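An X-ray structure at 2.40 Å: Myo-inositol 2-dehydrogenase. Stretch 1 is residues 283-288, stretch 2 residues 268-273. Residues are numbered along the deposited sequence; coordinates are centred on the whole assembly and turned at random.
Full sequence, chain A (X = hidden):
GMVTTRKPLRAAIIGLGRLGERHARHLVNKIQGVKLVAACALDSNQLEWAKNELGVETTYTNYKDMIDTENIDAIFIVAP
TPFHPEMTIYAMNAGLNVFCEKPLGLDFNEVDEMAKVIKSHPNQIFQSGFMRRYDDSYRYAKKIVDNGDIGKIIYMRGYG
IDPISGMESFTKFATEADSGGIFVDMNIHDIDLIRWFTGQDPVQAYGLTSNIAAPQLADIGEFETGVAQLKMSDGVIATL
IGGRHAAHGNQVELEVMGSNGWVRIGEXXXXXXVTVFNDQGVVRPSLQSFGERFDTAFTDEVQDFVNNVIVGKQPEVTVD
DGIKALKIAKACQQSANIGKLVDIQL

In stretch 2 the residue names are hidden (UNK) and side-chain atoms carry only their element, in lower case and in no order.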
# COMPACT_ATOMS: atom_id res chain seq x y z
N VAL A 283 3.34 -6.94 5.87
CA VAL A 283 2.68 -6.35 7.04
C VAL A 283 3.12 -4.91 7.33
O VAL A 283 4.30 -4.57 7.21
CB VAL A 283 2.90 -7.21 8.32
CG1 VAL A 283 2.08 -6.68 9.48
CG2 VAL A 283 2.56 -8.68 8.05
N ARG A 284 2.16 -4.07 7.70
CA ARG A 284 2.44 -2.73 8.23
C ARG A 284 1.94 -2.62 9.66
O ARG A 284 0.73 -2.57 9.89
CB ARG A 284 1.81 -1.64 7.36
CG ARG A 284 2.46 -1.46 6.00
CD ARG A 284 3.92 -1.01 6.13
NE ARG A 284 4.06 0.33 6.69
CZ ARG A 284 4.05 1.45 5.97
NH1 ARG A 284 3.88 1.41 4.66
NH2 ARG A 284 4.19 2.62 6.57
N PRO A 285 2.88 -2.59 10.63
CA PRO A 285 2.55 -2.42 12.05
C PRO A 285 1.79 -1.12 12.26
O PRO A 285 2.04 -0.13 11.55
CB PRO A 285 3.92 -2.34 12.73
CG PRO A 285 4.84 -3.03 11.80
CD PRO A 285 4.33 -2.72 10.43
N SER A 286 0.87 -1.12 13.22
CA SER A 286 -0.05 -0.00 13.41
C SER A 286 0.20 0.77 14.70
O SER A 286 0.80 0.25 15.65
CB SER A 286 -1.50 -0.48 13.36
OG SER A 286 -1.78 -1.11 12.12
N LEU A 287 -0.24 2.03 14.71
CA LEU A 287 -0.27 2.87 15.90
C LEU A 287 -1.30 2.30 16.86
O LEU A 287 -2.34 1.80 16.44
CB LEU A 287 -0.66 4.30 15.53
CG LEU A 287 0.27 5.14 14.66
CD1 LEU A 287 -0.53 6.07 13.78
CD2 LEU A 287 1.26 5.92 15.51
N GLN A 288 -1.01 2.39 18.16
CA GLN A 288 -1.83 1.75 19.19
C GLN A 288 -2.67 2.71 20.04
O GLN A 288 -3.48 2.26 20.86
CB GLN A 288 -0.96 0.86 20.09
CG GLN A 288 -0.33 -0.34 19.37
CD GLN A 288 -1.36 -1.20 18.67
OE1 GLN A 288 -2.30 -1.71 19.30
NE2 GLN A 288 -1.20 -1.36 17.36
N UNK A 268 -4.78 3.44 6.60
CA UNK A 268 -4.16 2.51 7.54
C UNK A 268 -3.39 3.31 8.59
O UNK A 268 -2.73 4.30 8.25
n UNK A 268 -5.19 -0.36 4.38
n UNK A 268 -3.15 0.25 4.66
c UNK A 268 -3.97 -0.42 3.86
c UNK A 268 -5.14 0.36 5.54
c UNK A 268 -3.21 1.55 6.81
c UNK A 268 -3.86 0.75 5.73
N UNK A 269 -3.45 2.89 9.87
CA UNK A 269 -2.79 3.66 10.91
C UNK A 269 -1.32 3.25 11.09
O UNK A 269 -0.93 2.79 12.16
c UNK A 269 -4.11 1.92 11.90
c UNK A 269 -3.60 3.31 12.16
c UNK A 269 -4.13 1.69 10.41
N UNK A 270 -0.53 3.42 10.04
CA UNK A 270 0.86 2.95 10.02
C UNK A 270 1.70 3.55 11.15
O UNK A 270 1.71 4.77 11.35
c UNK A 270 0.78 2.61 7.49
o UNK A 270 0.85 3.19 6.39
c UNK A 270 1.53 3.23 8.67
o UNK A 270 0.12 1.55 7.66
N UNK A 271 2.38 2.67 11.89
CA UNK A 271 3.24 3.07 13.00
C UNK A 271 4.45 3.87 12.52
O UNK A 271 4.78 4.91 13.10
c UNK A 271 4.11 2.74 16.11
c UNK A 271 5.25 0.64 15.35
c UNK A 271 3.71 1.83 13.77
c UNK A 271 4.72 2.00 14.92
N UNK A 272 5.09 3.39 11.47
CA UNK A 272 6.30 4.00 10.94
C UNK A 272 6.46 3.72 9.45
O UNK A 272 5.48 3.43 8.76
c UNK A 272 7.61 2.01 11.85
c UNK A 272 7.53 3.53 11.73
n UNK A 272 8.21 1.55 12.94
o UNK A 272 7.15 1.27 10.99
N UNK A 273 7.70 3.80 8.96
CA UNK A 273 7.98 3.60 7.54
C UNK A 273 8.61 2.23 7.27
O UNK A 273 9.37 2.06 6.31
n UNK A 273 8.83 8.53 6.90
n UNK A 273 7.76 8.56 4.85
n UNK A 273 7.69 10.41 6.21
c UNK A 273 9.33 7.17 6.75
c UNK A 273 8.34 6.12 7.24
c UNK A 273 8.10 9.17 5.99
c UNK A 273 8.90 4.72 7.03
O HOH W 1 -0.61 -0.07 9.75
O HOH W 2 4.29 0.90 9.38

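Position 268 carries one carbon followed by a five-membered ring of three carbons and two nitrogens. Its CA-to-CB bond points toward stretch 1, yet the side chain makes no contact with it. The ring is an imidazole, so this is His268. The nearest approach is His268 ND1 to Arg284 CB, 6.0 Å; one ring nitrogen is hydrogen-bonded elsewhere in the structure.

At position 269 three side-chain carbons close a ring onto the backbone nitrogen, and the ring faces Ser286 and Leu287. Only proline has this closure: Pro269. Pro269 CG lies 3.8 Å from Ser286 OG, and Pro269 CB 4.4 Å from Leu287 CD1. With its own nitrogen lacking a proton, Pro269 contributes its carbonyl: Leu287 N donates to Pro269 O at 2.7 Å, nearly straight at 166°, and Ser286 CA approaches the same oxygen at 3.2 Å in a CA-H...O contact.

Position 270 has two carbons, the second bearing two oxygens. One oxygen of this short carboxylate lies over one face of the Arg284 guanidinium. The element count alone leaves nothing but aspartate, Asp270. Asp270 OD2 and Arg284 NH2, 3.4 Å apart, form a salt bridge of charges only, since no N-H points at the oxygen. Asp270 OD1 accepts from water 1 at 2.7 Å, and that water also lies 2.8 Å from both Arg284 O and Ser286 OG.

Position 271 has four carbons, forked at the second; its two terminal carbons pack on Pro285 and Leu287. This is Leu271. Leu271 CD2 packs against Pro285 CB at 4.2 Å and Leu271 CD1 against Leu287 CD2 at 4.3 Å, while Leu271 N donates to Pro285 O at 2.8 Å and 171°.

Position 272 shows two carbons, the second carrying one oxygen and one nitrogen, and its backbone carbonyl makes the direct contact, with Arg284. The amide identifies Asn272. Asn272 OD1 comes no nearer than 4.9 Å, to Pro285 CD. Arg284 NH2 donates to Asn272 O at 2.7 Å, near the guanidinium plane.

Position 273 has three carbons, a nitrogen, then a carbon with two more nitrogens. Its CA-to-CB bond points away, and its CA approaches the Arg284 guanidinium. This is Arg273; Arg273 CA lies 4.0 Å from Arg284 NH2, and its guanidinium is engaged elsewhere in the structure.

The contact thus rests on two nearly straight backbone hydrogen bonds forming a single bridge between Ser286 and Asp270. Leucine and proline side chains add apolar packing around it, while Arg284 reaches across to combine charge with a carbonyl hydrogen bond. Water 1 links Asp270 OD1 to Arg284 O and Ser286 OG, and water 2 links Asn272 O (2.9 Å) to Arg284 NE (2.8 Å).

Stretch 2 268-273: HPDLNR
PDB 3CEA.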